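Local coordinates for uncharacterized protein (Thermanaerovibrio acidaminovorans, PDB 3QOO) that is of unknown function but adopts a hot-dog fold and may be a thioesterase resembling the fluoroacetyl-CoA-specific enzymes, at residues Phe87-Asp92 with Val99-Lys104. Residues are numbered along the deposited sequence; the frame is centred on the assembly and turned at random. Where two conformers were deposited one is given.
Sequences FTVTVD and VVLSMK
V89 sits between L101 and M103 on the side of this antiparallel hairpin that faces helix 41-56, and its two methyls divide the work. CG1, anti to the backbone N (chi1 173°), reaches CD2 of L101 at 3.8 Å, while CG2 meets CG of M103. A beta-branched residue suits this position because it offers a methyl to each of two cross-strand neighbours. V91 repeats the pattern at the next non-hydrogen-bonded pair: its CG2 lies 4.0 Å from CD2 of L101, and its CG1 meets CG1 of V99, so the leucine methyl CD2 is shared by both valines. At the other end, M103 is a selenomethionine whose chain bends at chi2 (-88°), carrying the selenium to within 4.1 Å of F87 CD1. The approach to the ring is oblique, a Met-aromatic contact with SE 5.1 Å from the centroid. F87, V89 and M103 also touch T47, L51, I55 and M48 of helix 41-56, the helix that the curved sheet of a hot-dog fold wraps around.

The other face is more polar: T88, T90, S102 and K104 project there. T88 OG1 bonds to R17 NE on the adjoining strand 15-21, and S102 OG bonds to a water at 2.7 Å. In one of two D92 conformers that water also donates to OD1, a tentative bridge. Small hydroxyl residues fit a face that is only partly buried.

Between the faces, T88 with K104 and T90 with S102 form hydrogen-bonded pairs, and D92 N donates to V100 O at 2.7 Å. These inward-facing backbone groups bond across the hairpin, while F87 and V89 bond to strand 15-21; one face is apolar, its F87, V89 and M103 packing on helix 41-56, and the other keeps hydroxyls and charges near water.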
loop_
_atom_site.group_PDB
_atom_site.type_symbol
_atom_site.label_atom_id
_atom_site.label_comp_id
_atom_site.label_asym_id
_atom_site.label_seq_id
_atom_site.Cartn_x
_atom_site.Cartn_y
_atom_site.Cartn_z
ATOM N N PHE A 87 3.408 2.289 15.131
ATOM C CA PHE A 87 3.251 1.075 14.353
ATOM C C PHE A 87 3.868 -0.087 15.082
ATOM O O PHE A 87 5.013 0.007 15.555
ATOM C CB PHE A 87 3.931 1.206 12.997
ATOM C CG PHE A 87 3.255 2.107 12.020
ATOM C CD1 PHE A 87 2.629 1.576 10.906
ATOM C CD2 PHE A 87 3.286 3.479 12.169
ATOM C CE1 PHE A 87 2.050 2.405 9.948
ATOM C CE2 PHE A 87 2.658 4.291 11.216
ATOM C CZ PHE A 87 2.046 3.759 10.117
ATOM N N THR A 88 3.115 -1.189 15.147
ATOM C CA THR A 88 3.606 -2.443 15.706
ATOM C C THR A 88 3.449 -3.502 14.627
ATOM O O THR A 88 2.330 -3.703 14.127
ATOM C CB THR A 88 2.817 -2.866 16.947
ATOM O OG1 THR A 88 2.819 -1.802 17.895
ATOM C CG2 THR A 88 3.455 -4.112 17.577
ATOM N N VAL A 89 4.566 -4.110 14.234
ATOM C CA VAL A 89 4.576 -5.170 13.270
ATOM C C VAL A 89 5.103 -6.440 13.908
ATOM O O VAL A 89 6.130 -6.389 14.580
ATOM C CB VAL A 89 5.370 -4.752 12.012
ATOM C CG1 VAL A 89 5.537 -5.911 11.049
ATOM C CG2 VAL A 89 4.651 -3.584 11.301
ATOM N N THR A 90 4.386 -7.533 13.702
ATOM C CA THR A 90 4.573 -8.781 14.444
ATOM C C THR A 90 4.597 -9.969 13.508
ATOM O O THR A 90 3.751 -10.069 12.623
ATOM C CB THR A 90 3.408 -9.008 15.426
ATOM O OG1 THR A 90 3.262 -7.853 16.260
ATOM C CG2 THR A 90 3.637 -10.249 16.290
ATOM N N VAL A 91 5.516 -10.899 13.707
ATOM C CA VAL A 91 5.514 -12.147 12.949
ATOM C C VAL A 91 4.281 -12.969 13.309
ATOM O O VAL A 91 4.083 -13.340 14.484
ATOM C CB VAL A 91 6.784 -12.967 13.182
ATOM C CG1 VAL A 91 6.683 -14.320 12.472
ATOM C CG2 VAL A 91 8.014 -12.153 12.747
ATOM N N ASP A 92 3.439 -13.241 12.317
ATOM C CA ASP A 92 2.212 -14.008 12.505
ATOM C C ASP A 92 2.438 -15.497 12.264
ATOM O O ASP A 92 2.065 -16.331 13.092
ATOM C CB ASP A 92 1.115 -13.474 11.566
ATOM C CG ASP A 92 -0.180 -14.215 11.733
ATOM O OD1 ASP A 92 -0.802 -14.040 12.797
ATOM O OD2 ASP A 92 -0.557 -14.976 10.818
ATOM N N VAL A 99 7.238 -15.321 5.284
ATOM C CA VAL A 99 6.860 -14.870 6.599
ATOM C C VAL A 99 5.660 -13.949 6.415
ATOM O O VAL A 99 5.693 -13.035 5.580
ATOM C CB VAL A 99 8.008 -14.124 7.330
ATOM C CG1 VAL A 99 7.569 -13.735 8.732
ATOM C CG2 VAL A 99 9.304 -14.964 7.353
ATOM N N VAL A 100 4.605 -14.184 7.187
ATOM C CA VAL A 100 3.457 -13.269 7.197
ATOM C C VAL A 100 3.518 -12.483 8.522
ATOM O O VAL A 100 3.673 -13.085 9.598
ATOM C CB VAL A 100 2.131 -14.026 7.082
ATOM C CG1 VAL A 100 0.972 -13.021 7.135
ATOM C CG2 VAL A 100 2.051 -14.837 5.766
ATOM N N LEU A 101 3.453 -11.168 8.416
ATOM C CA LEU A 101 3.469 -10.258 9.532
ATOM C C LEU A 101 2.175 -9.479 9.601
ATOM O O LEU A 101 1.621 -9.104 8.563
ATOM C CB LEU A 101 4.638 -9.287 9.379
ATOM C CG LEU A 101 6.005 -9.995 9.246
ATOM C CD1 LEU A 101 6.437 -10.058 7.786
ATOM C CD2 LEU A 101 7.066 -9.289 10.056
ATOM N N SER A 102 1.695 -9.234 10.815
ATOM C CA SER A 102 0.563 -8.379 11.034
ATOM C C SER A 102 1.028 -6.996 11.491
ATOM O O SER A 102 2.153 -6.826 11.946
ATOM C CB SER A 102 -0.312 -8.998 12.091
ATOM O OG SER A 102 0.362 -9.114 13.313
HETATM N N MSE A 103 0.142 -6.025 11.348
HETATM C CA MSE A 103 0.442 -4.634 11.664
HETATM C C MSE A 103 -0.743 -3.993 12.347
HETATM O O MSE A 103 -1.902 -4.220 11.972
HETATM C CB MSE A 103 0.776 -3.854 10.373
HETATM C CG MSE A 103 1.142 -2.411 10.548
HETATM SE SE MSE A 103 -0.367 -1.178 10.550
HETATM C CE MSE A 103 -0.594 -0.997 8.610
ATOM N N LYS A 104 -0.440 -3.169 13.342
ATOM C CA LYS A 104 -1.407 -2.291 13.944
ATOM C C LYS A 104 -0.775 -0.932 14.106
ATOM O O LYS A 104 0.374 -0.823 14.509
ATOM C CB LYS A 104 -1.916 -2.836 15.299
ATOM C CG LYS A 104 -3.195 -2.181 15.816
ATOM C CD LYS A 104 -3.870 -3.071 16.854
ATOM C CE LYS A 104 -5.129 -2.432 17.429
ATOM N NZ LYS A 104 -5.756 -3.364 18.410
HETATM O O HOH W 1 -0.049 -11.593 14.414
#